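Local coordinates for protein dihydropteridine reductase (Caenorhabditis elegans, PDB 1OOE) that probably catalyses the NADH- or NADPH-dependent reduction of quinonoid dihydrobiopterin to tetrahydrobiopterin as a homodimeric short-chain dehydrogenase/reductase, at residues V76-G81 with V105-I110; G123-T128 with S155-K160; A149-T154 with T172-T177. All blocks are in the same frame, centred on the assembly; numbering follows the deposited sequence.

Contact 1 (V76-G81 with V105-I110); sequences VFCVAG and VWSSAI
Cys78, the last residue of strand 73-78, directs its thiol at the turn of helix 93-118 formed by Ser107 and Ser108. With SG anti to the backbone N (chi1 -173°), the sulfur leaves the strand and settles over helix backbone, 3.9 Å from the carbonyl O of Ser107, while Ser107 CB touches the same sulfur at 4.0 Å. These are van der Waals approaches. The carbonyl O of Cys78 accepts a hydrogen bond from Thr128 OG1 of the neighbouring strand, and it also receives a weak bond from a water, 3.3 Å from that O. The same water donates to Ser108 OG at 2.7 Å, and Ser108 OG is further bonded to Ser104 O one turn back.

This is the carboxyl edge of a Rossmann-type sheet, where the chain leaves the strand as Cys-Val-Ala-Gly, a sequence that resembles the Asn-Asn-Ala-Gly motif of classical short-chain dehydrogenases. Beyond the strand end, Ala80 turns its methyl to the helix, and its CB lies 4.1 Å from Ser107 CB; Tyr9 of strand 4-9 packs against both side chains. A second water is held by Ala80 O at 2.7 Å and donates also to Ser107 OG, 2.8 Å away. Ser107 OG sits between the backbone N and the carbonyl carbon (chi1 56°), from where it also bonds to Gln103 O.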
loop_
_atom_site.group_PDB
_atom_site.type_symbol
_atom_site.label_atom_id
_atom_site.label_comp_id
_atom_site.label_asym_id
_atom_site.label_seq_id
_atom_site.Cartn_x
_atom_site.Cartn_y
_atom_site.Cartn_z
ATOM N N VAL A 76 4.922 -0.267 21.531
ATOM C CA VAL A 76 5.776 -0.007 20.374
ATOM C C VAL A 76 5.048 1.138 19.671
ATOM O O VAL A 76 3.901 0.982 19.258
ATOM C CB VAL A 76 5.853 -1.239 19.433
ATOM C CG1 VAL A 76 6.653 -0.895 18.177
ATOM C CG2 VAL A 76 6.512 -2.408 20.160
ATOM N N PHE A 77 5.701 2.290 19.570
ATOM C CA PHE A 77 5.088 3.457 18.943
ATOM C C PHE A 77 5.860 3.839 17.688
ATOM O O PHE A 77 7.027 4.210 17.767
ATOM C CB PHE A 77 5.082 4.637 19.921
ATOM C CG PHE A 77 4.621 4.279 21.315
ATOM C CD1 PHE A 77 3.478 3.507 21.516
ATOM C CD2 PHE A 77 5.327 4.734 22.425
ATOM C CE1 PHE A 77 3.046 3.193 22.805
ATOM C CE2 PHE A 77 4.904 4.427 23.719
ATOM C CZ PHE A 77 3.762 3.655 23.910
ATOM N N CYS A 78 5.204 3.751 16.533
ATOM C CA CYS A 78 5.851 4.072 15.264
ATOM C C CYS A 78 5.340 5.382 14.676
ATOM O O CYS A 78 4.184 5.474 14.264
ATOM C CB CYS A 78 5.621 2.939 14.262
ATOM S SG CYS A 78 6.539 3.119 12.713
ATOM N N VAL A 79 6.213 6.385 14.634
ATOM C CA VAL A 79 5.862 7.700 14.102
ATOM C C VAL A 79 6.867 8.173 13.051
ATOM O O VAL A 79 6.975 9.372 12.773
ATOM C CB VAL A 79 5.790 8.749 15.239
ATOM C CG1 VAL A 79 4.620 8.427 16.160
ATOM C CG2 VAL A 79 7.101 8.767 16.030
ATOM N N ALA A 80 7.582 7.227 12.451
ATOM C CA ALA A 80 8.591 7.545 11.441
ATOM C C ALA A 80 8.007 7.904 10.075
ATOM O O ALA A 80 6.877 7.542 9.755
ATOM C CB ALA A 80 9.549 6.372 11.294
ATOM N N GLY A 81 8.786 8.623 9.270
ATOM C CA GLY A 81 8.328 8.974 7.936
ATOM C C GLY A 81 8.100 10.441 7.629
ATOM O O GLY A 81 7.746 11.227 8.506
ATOM N N VAL A 105 5.532 2.508 4.917
ATOM C CA VAL A 105 5.248 1.078 4.916
ATOM C C VAL A 105 6.359 0.217 5.515
ATOM O O VAL A 105 6.084 -0.681 6.307
ATOM C CB VAL A 105 4.924 0.580 3.487
ATOM C CG1 VAL A 105 4.655 -0.919 3.499
ATOM C CG2 VAL A 105 3.703 1.320 2.952
ATOM N N TRP A 106 7.607 0.480 5.147
ATOM C CA TRP A 106 8.714 -0.311 5.689
ATOM C C TRP A 106 8.754 -0.234 7.217
ATOM O O TRP A 106 8.837 -1.259 7.898
ATOM C CB TRP A 106 10.051 0.180 5.127
ATOM C CG TRP A 106 10.335 -0.212 3.696
ATOM C CD1 TRP A 106 9.426 -0.521 2.724
ATOM C CD2 TRP A 106 11.625 -0.275 3.073
ATOM N NE1 TRP A 106 10.072 -0.770 1.532
ATOM C CE2 TRP A 106 11.422 -0.626 1.720
ATOM C CE3 TRP A 106 12.935 -0.067 3.529
ATOM C CZ2 TRP A 106 12.485 -0.772 0.814
ATOM C CZ3 TRP A 106 13.991 -0.212 2.626
ATOM C CH2 TRP A 106 13.754 -0.561 1.285
ATOM N N SER A 107 8.695 0.984 7.747
ATOM C CA SER A 107 8.740 1.202 9.192
ATOM C C SER A 107 7.553 0.594 9.928
ATOM O O SER A 107 7.727 -0.094 10.938
ATOM C CB SER A 107 8.830 2.703 9.493
ATOM O OG SER A 107 7.751 3.413 8.903
ATOM N N SER A 108 6.347 0.838 9.425
ATOM C CA SER A 108 5.150 0.297 10.060
ATOM C C SER A 108 5.208 -1.217 10.136
ATOM O O SER A 108 4.836 -1.804 11.143
ATOM C CB SER A 108 3.894 0.709 9.286
ATOM O OG SER A 108 3.692 2.105 9.355
ATOM N N ALA A 109 5.669 -1.847 9.061
ATOM C CA ALA A 109 5.756 -3.302 9.019
ATOM C C ALA A 109 6.801 -3.843 9.988
ATOM O O ALA A 109 6.570 -4.851 10.647
ATOM C CB ALA A 109 6.068 -3.764 7.609
ATOM N N ILE A 110 7.957 -3.190 10.061
ATOM C CA ILE A 110 9.003 -3.642 10.974
ATOM C C ILE A 110 8.553 -3.404 12.416
ATOM O O ILE A 110 8.844 -4.205 13.307
ATOM C CB ILE A 110 10.350 -2.930 10.684
ATOM C CG1 ILE A 110 10.864 -3.370 9.309
ATOM C CG2 ILE A 110 11.380 -3.277 11.761
ATOM C CD1 ILE A 110 12.147 -2.699 8.866
HETATM O O HOH W 1 3.454 3.822 11.456
HETATM O O HOH W 2 5.685 5.087 9.876
#

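Contact 2 (G123-T128 with S155-K160); sequences GLLQLT and SSLAAK
The carbonyl O of Leu127, a residue whose side chain meets Leu157 of helix 141-158, is approached by two nitrogens. Ile173 N of the adjacent strand probably bonds to Leu127 O at 3.0 Å, and the side-chain amide of Gln126 reaches forward along its own strand, where NE2 makes a weak bond to Leu127 O, with an N-H...O angle of 149°. This carbonyl is thereby used within the sheet, and the contact with the helix is left to leucine methyls.

Leu157 extends from the last turn of the helix towards the strand with CG anti to the carbonyl carbon (chi1 -64°), presenting CD1 to two leucines of the strand. CD1 of Leu157 comes 3.9 Å from CD2 of Leu125, the two side chains crossing at about a right angle. Leu127 touches the same methyl more loosely, its CD1 lying 4.3 Å from Leu157 CD1. Leu125 and Leu127 are two positions apart, so both side chains project from one face of strand 123-128 and both meet the one methyl, CD1 of Leu157. The second subunit closes over this helix end: its Ala88 packs on Leu157, and Ser156 OG is bonded to Thr137 N of that subunit. Such an apolar seam, between a parallel strand and the helix that follows it, is typical of the Rossmann fold, and here that helix carries the family's YxxxK sequence, with Lys147 bonded to Thr128 O.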
loop_
_atom_site.group_PDB
_atom_site.type_symbol
_atom_site.label_atom_id
_atom_site.label_comp_id
_atom_site.label_asym_id
_atom_site.label_seq_id
_atom_site.Cartn_x
_atom_site.Cartn_y
_atom_site.Cartn_z
ATOM N N GLY A 123 -0.383 -5.529 25.582
ATOM C CA GLY A 123 0.343 -4.306 25.274
ATOM C C GLY A 123 -0.257 -3.503 24.138
ATOM O O GLY A 123 -1.275 -3.891 23.573
ATOM N N LEU A 124 0.388 -2.390 23.794
ATOM C CA LEU A 124 -0.096 -1.510 22.734
ATOM C C LEU A 124 0.879 -1.276 21.585
ATOM O O LEU A 124 2.056 -1.008 21.806
ATOM C CB LEU A 124 -0.458 -0.142 23.328
ATOM C CG LEU A 124 -0.777 0.991 22.347
ATOM C CD1 LEU A 124 -2.087 0.703 21.643
ATOM C CD2 LEU A 124 -0.850 2.321 23.092
ATOM N N LEU A 125 0.374 -1.397 20.357
ATOM C CA LEU A 125 1.164 -1.100 19.166
ATOM C C LEU A 125 0.451 0.097 18.540
ATOM O O LEU A 125 -0.756 0.043 18.290
ATOM C CB LEU A 125 1.166 -2.258 18.161
ATOM C CG LEU A 125 1.657 -1.877 16.749
ATOM C CD1 LEU A 125 3.141 -1.514 16.786
ATOM C CD2 LEU A 125 1.419 -3.036 15.786
ATOM N N GLN A 126 1.179 1.186 18.324
ATOM C CA GLN A 126 0.588 2.370 17.706
ATOM C C GLN A 126 1.307 2.668 16.400
ATOM O O GLN A 126 2.536 2.643 16.333
ATOM C CB GLN A 126 0.676 3.569 18.656
ATOM C CG GLN A 126 0.346 4.916 18.015
ATOM C CD GLN A 126 1.587 5.632 17.520
ATOM O OE1 GLN A 126 2.590 5.706 18.231
ATOM N NE2 GLN A 126 1.527 6.175 16.301
ATOM N N LEU A 127 0.524 2.921 15.357
ATOM C CA LEU A 127 1.064 3.231 14.040
ATOM C C LEU A 127 0.548 4.600 13.623
ATOM O O LEU A 127 -0.385 5.139 14.224
ATOM C CB LEU A 127 0.620 2.187 13.009
ATOM C CG LEU A 127 0.960 0.719 13.286
ATOM C CD1 LEU A 127 0.381 -0.143 12.177
ATOM C CD2 LEU A 127 2.475 0.534 13.385
ATOM N N THR A 128 1.149 5.157 12.583
ATOM C CA THR A 128 0.731 6.464 12.107
ATOM C C THR A 128 0.173 6.366 10.697
ATOM O O THR A 128 0.873 5.958 9.774
ATOM C CB THR A 128 1.907 7.451 12.135
ATOM O OG1 THR A 128 2.412 7.550 13.475
ATOM C CG2 THR A 128 1.450 8.834 11.681
ATOM N N SER A 155 -5.857 -3.017 9.961
ATOM C CA SER A 155 -7.018 -3.896 10.051
ATOM C C SER A 155 -6.615 -5.363 10.135
ATOM O O SER A 155 -7.237 -6.131 10.864
ATOM C CB SER A 155 -7.980 -3.677 8.872
ATOM O OG SER A 155 -7.482 -4.202 7.652
ATOM N N SER A 156 -5.571 -5.752 9.406
ATOM C CA SER A 156 -5.114 -7.140 9.443
ATOM C C SER A 156 -4.517 -7.507 10.804
ATOM O O SER A 156 -4.746 -8.602 11.310
ATOM C CB SER A 156 -4.079 -7.393 8.344
ATOM O OG SER A 156 -4.673 -7.304 7.059
ATOM N N LEU A 157 -3.754 -6.594 11.394
ATOM C CA LEU A 157 -3.136 -6.847 12.695
ATOM C C LEU A 157 -4.151 -6.968 13.833
ATOM O O LEU A 157 -3.947 -7.739 14.779
ATOM C CB LEU A 157 -2.130 -5.739 13.026
ATOM C CG LEU A 157 -0.909 -5.628 12.110
ATOM C CD1 LEU A 157 -0.138 -4.366 12.445
ATOM C CD2 LEU A 157 -0.019 -6.857 12.268
ATOM N N ALA A 158 -5.245 -6.217 13.744
ATOM C CA ALA A 158 -6.268 -6.253 14.783
ATOM C C ALA A 158 -7.078 -7.543 14.736
ATOM O O ALA A 158 -7.702 -7.926 15.728
ATOM C CB ALA A 158 -7.197 -5.049 14.644
ATOM N N ALA A 159 -7.061 -8.207 13.585
ATOM C CA ALA A 159 -7.799 -9.449 13.396
ATOM C C ALA A 159 -7.163 -10.626 14.123
ATOM O O ALA A 159 -5.998 -10.583 14.521
ATOM C CB ALA A 159 -7.928 -9.759 11.911
ATOM N N LYS A 160 -7.950 -11.682 14.288
ATOM C CA LYS A 160 -7.506 -12.891 14.966
ATOM C C LYS A 160 -6.388 -13.598 14.204
ATOM O O LYS A 160 -6.417 -13.685 12.975
ATOM C CB LYS A 160 -8.697 -13.836 15.140
ATOM C CG LYS A 160 -8.406 -15.079 15.955
ATOM C CD LYS A 160 -9.668 -15.905 16.147
ATOM C CE LYS A 160 -9.378 -17.167 16.936
ATOM N NZ LYS A 160 -8.350 -18.000 16.259
#

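Contact 3 (A149-T154 with T172-T177); sequences AVHHLT and TIMPVT
Thr154, on the face of helix 149-154 that looks onto strand 172-175, meets Thr172 with every atom of its side chain beyond CA. Its CB lies 3.5 Å from Thr172 OG1. From there the two branches part: OG1 stands anti to the carbonyl carbon (chi1 -63°) and makes a hydrogen bond of 2.6 Å to Thr172 OG1, while the methyl CG2 comes alongside the same oxygen, 3.3 Å from Thr172 OG1. Thr154 OG1 also lies 2.9 Å from Val150 O, the carbonyl one turn earlier in its own helix; one proton cannot serve both Val150 O and Thr172 OG1, so the direction of the bond between the hydroxyls stays open. Leu127 of strand 123-128 packs against both threonines.

One turn earlier in the helix, and two residues on in the strand, the segments are linked by a sulfur-aromatic contact. Met174 SD lies 3.6 Å from His151 CE1 and 4.2 Å from the centroid of the His151 ring, 46° off the ring normal, so the sulfur approaches the imidazole obliquely. His151 NE2 is hydrogen-bonded to Ala130 N, which helps set the rotation of the ring and makes NE2 the acceptor. Helix and strand run roughly antiparallel, at 144° with axes 10.1 Å apart, as expected where a helix lies against the strand it leads into in an alpha/beta sheet.

The two buried threonine hydroxyls are hydrogen-bonded to each other, with Val150 O a further possible acceptor, and the helix is held to the strand by a directional bond as well as by packing.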
loop_
_atom_site.group_PDB
_atom_site.type_symbol
_atom_site.label_atom_id
_atom_site.label_comp_id
_atom_site.label_asym_id
_atom_site.label_seq_id
_atom_site.Cartn_x
_atom_site.Cartn_y
_atom_site.Cartn_z
ATOM N N ALA A 149 -1.916 1.556 2.578
ATOM C CA ALA A 149 -1.389 0.237 2.911
ATOM C C ALA A 149 -1.254 0.131 4.429
ATOM O O ALA A 149 -1.556 -0.915 5.005
ATOM C CB ALA A 149 -0.034 0.008 2.238
ATOM N N VAL A 150 -0.812 1.210 5.075
ATOM C CA VAL A 150 -0.665 1.202 6.533
ATOM C C VAL A 150 -2.043 1.046 7.180
ATOM O O VAL A 150 -2.191 0.342 8.177
ATOM C CB VAL A 150 0.021 2.498 7.054
ATOM C CG1 VAL A 150 0.008 2.525 8.589
ATOM C CG2 VAL A 150 1.459 2.555 6.557
ATOM N N HIS A 151 -3.055 1.696 6.613
ATOM C CA HIS A 151 -4.405 1.574 7.154
ATOM C C HIS A 151 -4.878 0.120 7.026
ATOM O O HIS A 151 -5.509 -0.411 7.941
ATOM C CB HIS A 151 -5.378 2.502 6.417
ATOM C CG HIS A 151 -5.150 3.959 6.683
ATOM N ND1 HIS A 151 -5.984 4.942 6.192
ATOM C CD2 HIS A 151 -4.184 4.600 7.382
ATOM C CE1 HIS A 151 -5.541 6.126 6.578
ATOM N NE2 HIS A 151 -4.449 5.947 7.302
ATOM N N HIS A 152 -4.571 -0.530 5.907
ATOM C CA HIS A 152 -4.995 -1.916 5.735
ATOM C C HIS A 152 -4.239 -2.832 6.695
ATOM O O HIS A 152 -4.822 -3.752 7.280
ATOM C CB HIS A 152 -4.793 -2.397 4.293
ATOM C CG HIS A 152 -5.427 -3.725 4.028
ATOM N ND1 HIS A 152 -4.773 -4.920 4.249
ATOM C CD2 HIS A 152 -6.697 -4.048 3.691
ATOM C CE1 HIS A 152 -5.618 -5.920 4.065
ATOM N NE2 HIS A 152 -6.793 -5.419 3.729
ATOM N N LEU A 153 -2.945 -2.563 6.859
ATOM C CA LEU A 153 -2.096 -3.338 7.760
ATOM C C LEU A 153 -2.715 -3.303 9.149
ATOM O O LEU A 153 -2.747 -4.307 9.863
ATOM C CB LEU A 153 -0.690 -2.731 7.801
ATOM C CG LEU A 153 0.263 -3.201 8.908
ATOM C CD1 LEU A 153 0.515 -4.691 8.792
ATOM C CD2 LEU A 153 1.566 -2.442 8.806
ATOM N N THR A 154 -3.205 -2.128 9.527
ATOM C CA THR A 154 -3.841 -1.950 10.822
ATOM C C THR A 154 -5.021 -2.904 10.991
ATOM O O THR A 154 -5.166 -3.548 12.039
ATOM C CB THR A 154 -4.319 -0.494 10.980
ATOM O OG1 THR A 154 -3.178 0.372 10.953
ATOM C CG2 THR A 154 -5.061 -0.306 12.299
ATOM N N THR A 172 -4.114 3.326 15.287
ATOM C CA THR A 172 -3.448 4.120 14.255
ATOM C C THR A 172 -3.960 5.562 14.280
ATOM O O THR A 172 -5.144 5.809 14.069
ATOM C CB THR A 172 -3.679 3.465 12.871
ATOM O OG1 THR A 172 -3.001 2.200 12.833
ATOM C CG2 THR A 172 -3.145 4.342 11.749
ATOM N N ILE A 173 -3.062 6.510 14.550
ATOM C CA ILE A 173 -3.451 7.917 14.639
ATOM C C ILE A 173 -3.397 8.681 13.319
ATOM O O ILE A 173 -2.555 8.412 12.466
ATOM C CB ILE A 173 -2.587 8.672 15.680
ATOM C CG1 ILE A 173 -1.119 8.695 15.249
ATOM C CG2 ILE A 173 -2.712 7.996 17.044
ATOM C CD1 ILE A 173 -0.223 9.517 16.166
ATOM N N MET A 174 -4.307 9.641 13.169
ATOM C CA MET A 174 -4.379 10.463 11.962
ATOM C C MET A 174 -4.629 11.929 12.327
ATOM O O MET A 174 -5.741 12.441 12.181
ATOM C CB MET A 174 -5.498 9.963 11.035
ATOM C CG MET A 174 -5.403 8.480 10.663
ATOM S SD MET A 174 -6.638 7.945 9.451
ATOM C CE MET A 174 -8.183 8.281 10.353
ATOM N N PRO A 175 -3.596 12.618 12.830
ATOM C CA PRO A 175 -3.782 14.026 13.190
ATOM C C PRO A 175 -3.832 14.919 11.946
ATOM O O PRO A 175 -3.065 14.728 11.005
ATOM C CB PRO A 175 -2.574 14.318 14.072
ATOM C CG PRO A 175 -1.520 13.427 13.495
ATOM C CD PRO A 175 -2.262 12.137 13.232
ATOM N N VAL A 176 -4.747 15.882 11.946
ATOM C CA VAL A 176 -4.888 16.802 10.820
ATOM C C VAL A 176 -3.749 17.824 10.811
ATOM O O VAL A 176 -3.138 18.074 9.769
ATOM C CB VAL A 176 -6.253 17.531 10.882
ATOM C CG1 VAL A 176 -6.330 18.608 9.807
ATOM C CG2 VAL A 176 -7.380 16.518 10.697
ATOM N N THR A 177 -3.461 18.403 11.974
ATOM C CA THR A 177 -2.388 19.386 12.103
ATOM C C THR A 177 -1.692 19.285 13.459
ATOM O O THR A 177 -2.332 19.405 14.499
ATOM C CB THR A 177 -2.919 20.830 11.962
ATOM O OG1 THR A 177 -3.476 21.019 10.653
ATOM C CG2 THR A 177 -1.798 21.828 12.185
#

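In the fold
From the N terminus, contact 1 comes first: strand 73-78 leads through a long connection into helix 93-118, and the contact closes that loop before the chain enters strand 123-128. Contacts 2 and 3 cross, because helix 141-158 gives 155-160 to contact 2 and 149-154 to contact 3, its two partners being the strand before it and the strand after it. Together they bind a beta-alpha-beta unit around that helix. Strands 73-78, 123-128 and 169-175 are consecutive parallel strands of one mixed sheet, and the helices of contacts 1 and 3 also meet directly, Ser108 against Val150 and Leu153. The second subunit packs on both helices.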